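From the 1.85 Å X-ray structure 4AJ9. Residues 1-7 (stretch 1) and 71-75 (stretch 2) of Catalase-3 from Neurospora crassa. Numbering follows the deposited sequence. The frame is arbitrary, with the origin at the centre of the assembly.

Stretch 1 1-7: DARQRLK
Stretch 2 71-75: AHGIF

Stretch 2 is an extended strand throughout, entering from earlier in the chain and running on past Phe75; its phi/psi values run from -88/155 at His72 through -167/-160 at Gly73 to -134/139 at Ile74. Stretch 1 is compact. Asp1 to Gln4 form a type I turn, with Ala2 at -61/-22 and Arg3 at -86/0, closed by Gln4 N to Asp1 O at 3.0 Å. The chain is 3-10 through Lys7 and continues so beyond it, with Leu6 N to Arg3 O at 2.7 Å and Lys7 N to Gln4 O at 3.2 Å. The register is set by Ala2 and Gly73, whose CA atoms lie 5.5 Å apart. No direct hydrogen bond joins the stretches, and together they bury 266 Å².

Ala2 directs its CA-to-CB bond toward the strand. Ala2 CB lies 3.0 Å from Gly73 O, a tight approach, and 3.7 Å from Ile74 CD1. Ile74 leaves its backbone sideways, but chi1 -56° (m) and chi2 -76° (m) bring CD1 back to this apolar contact.

His72 carries the largest share of the interface. Its CB points toward stretch 1, and chi1 -63° (m) with chi2 -97° presents one ring face to Arg3. There Arg3 CG stands 3.4 Å from the ring centroid of His72, 15° off the ring normal, which is CH-pi geometry; the closest atoms are Arg3 CG and His72 CG at 3.3 Å. Arg3 starts sideways, and chi1 -64° (m) places CG over the ring. Chi2 -174° (t) extends the chain, then chi3 74° (p) and chi4 -98° turn the guanidinium, whose nitrogens are hydrogen-bonded elsewhere in the structure. Leu6, pointing toward the strand with chi1 -62° (m) and chi2 177° (t), brings CD1 to 3.4 Å from His72 CE1.

Arg5 also starts sideways, but chi1 73° (p), followed by chi2 -168° (t) and chi3 176° (t), extends it until its end nears the strand; chi4 is -79°. Arg5 NH2 lies at the edge of the His72 ring, 4.2 Å from ND1, and water bridges the gap: the water oxygen accepts from Arg5 NH2 at 2.8 Å and hydrogen-bonds His72 ND1 at 2.8 Å. It also donates weakly to Ala2 O at 3.3 Å.

Within stretch 1, Asp1 braces the turn. With chi1 174° (t) and chi2 39°, its OD2 forms a salt bridge to Lys7 NZ at 2.6 Å, while OD1 accepts a weak bond from Arg3 N at 3.3 Å. Lys7 reaches back through chi1 -89° (m), chi2 53° (p), chi3 171° (t) and chi4 -57° (m).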

# COMPACT_ATOMS: atom_id res chain seq x y z
N ASP C 1 21.87 -28.60 6.14
CA ASP C 1 20.94 -27.59 6.63
C ASP C 1 20.38 -26.72 5.49
O ASP C 1 21.05 -25.80 5.02
CB ASP C 1 21.61 -26.72 7.70
CG ASP C 1 20.73 -25.55 8.13
OD1 ASP C 1 19.50 -25.73 8.26
OD2 ASP C 1 21.28 -24.45 8.34
N ALA C 2 19.16 -27.03 5.07
CA ALA C 2 18.53 -26.34 3.95
C ALA C 2 18.33 -24.85 4.20
O ALA C 2 18.20 -24.07 3.25
CB ALA C 2 17.18 -26.99 3.59
N ARG C 3 18.31 -24.45 5.48
CA ARG C 3 18.15 -23.04 5.85
C ARG C 3 19.46 -22.25 5.89
O ARG C 3 19.45 -21.06 6.19
CB ARG C 3 17.46 -22.91 7.21
CG ARG C 3 16.04 -23.44 7.26
CD ARG C 3 15.35 -23.14 8.60
NE ARG C 3 14.97 -21.73 8.72
CZ ARG C 3 15.69 -20.82 9.35
NH1 ARG C 3 16.83 -21.15 9.94
NH2 ARG C 3 15.27 -19.56 9.40
N GLN C 4 20.59 -22.91 5.60
CA GLN C 4 21.90 -22.27 5.73
C GLN C 4 21.93 -20.82 5.22
O GLN C 4 22.48 -19.93 5.88
CB GLN C 4 22.98 -23.09 5.02
CG GLN C 4 24.39 -22.54 5.21
CD GLN C 4 24.85 -22.59 6.66
OE1 GLN C 4 24.59 -23.56 7.37
NE2 GLN C 4 25.53 -21.53 7.10
N ARG C 5 21.33 -20.59 4.05
CA ARG C 5 21.41 -19.29 3.40
C ARG C 5 20.69 -18.20 4.20
O ARG C 5 21.00 -17.01 4.08
CB ARG C 5 20.83 -19.37 1.98
CG ARG C 5 19.32 -19.49 1.94
CD ARG C 5 18.79 -19.86 0.56
NE ARG C 5 17.35 -20.08 0.60
CZ ARG C 5 16.77 -21.19 1.04
NH1 ARG C 5 17.53 -22.19 1.47
NH2 ARG C 5 15.45 -21.30 1.06
N LEU C 6 19.74 -18.62 5.03
CA LEU C 6 18.94 -17.69 5.82
C LEU C 6 19.65 -17.18 7.09
O LEU C 6 19.21 -16.20 7.71
CB LEU C 6 17.59 -18.31 6.20
CG LEU C 6 16.65 -18.70 5.05
CD1 LEU C 6 15.41 -19.37 5.60
CD2 LEU C 6 16.29 -17.48 4.20
N LYS C 7 20.75 -17.83 7.47
CA LYS C 7 21.46 -17.46 8.69
C LYS C 7 21.92 -16.00 8.73
O LYS C 7 21.98 -15.39 9.80
CB LYS C 7 22.67 -18.38 8.93
CG LYS C 7 22.35 -19.62 9.74
CD LYS C 7 21.18 -20.39 9.15
CE LYS C 7 21.00 -21.74 9.84
NZ LYS C 7 22.25 -22.56 9.76
N ALA C 71 7.71 -26.07 5.58
CA ALA C 71 9.00 -26.48 6.12
C ALA C 71 10.08 -26.45 5.06
O ALA C 71 9.79 -26.50 3.86
CB ALA C 71 8.90 -27.88 6.73
N HIS C 72 11.33 -26.37 5.51
CA HIS C 72 12.50 -26.46 4.63
C HIS C 72 12.93 -27.91 4.47
O HIS C 72 12.69 -28.74 5.34
CB HIS C 72 13.68 -25.67 5.20
CG HIS C 72 13.43 -24.20 5.32
ND1 HIS C 72 13.85 -23.29 4.36
CD2 HIS C 72 12.82 -23.47 6.28
CE1 HIS C 72 13.50 -22.07 4.73
NE2 HIS C 72 12.88 -22.15 5.89
N GLY C 73 13.60 -28.22 3.36
CA GLY C 73 14.16 -29.54 3.21
C GLY C 73 15.14 -29.61 2.07
O GLY C 73 15.65 -28.59 1.61
N ILE C 74 15.39 -30.83 1.59
CA ILE C 74 16.33 -31.05 0.51
C ILE C 74 15.71 -32.00 -0.51
O ILE C 74 15.04 -32.97 -0.14
CB ILE C 74 17.65 -31.66 1.02
CG1 ILE C 74 18.28 -30.78 2.10
CG2 ILE C 74 18.64 -31.86 -0.13
CD1 ILE C 74 18.94 -29.54 1.57
N PHE C 75 15.91 -31.71 -1.79
CA PHE C 75 15.55 -32.63 -2.85
C PHE C 75 16.83 -33.23 -3.42
O PHE C 75 17.81 -32.52 -3.64
CB PHE C 75 14.74 -31.95 -3.96
CG PHE C 75 14.63 -32.78 -5.22
CD1 PHE C 75 13.67 -33.77 -5.33
CD2 PHE C 75 15.52 -32.58 -6.28
CE1 PHE C 75 13.59 -34.54 -6.48
CE2 PHE C 75 15.43 -33.35 -7.43
CZ PHE C 75 14.46 -34.33 -7.53
O HOH W 1 15.16 -23.95 1.98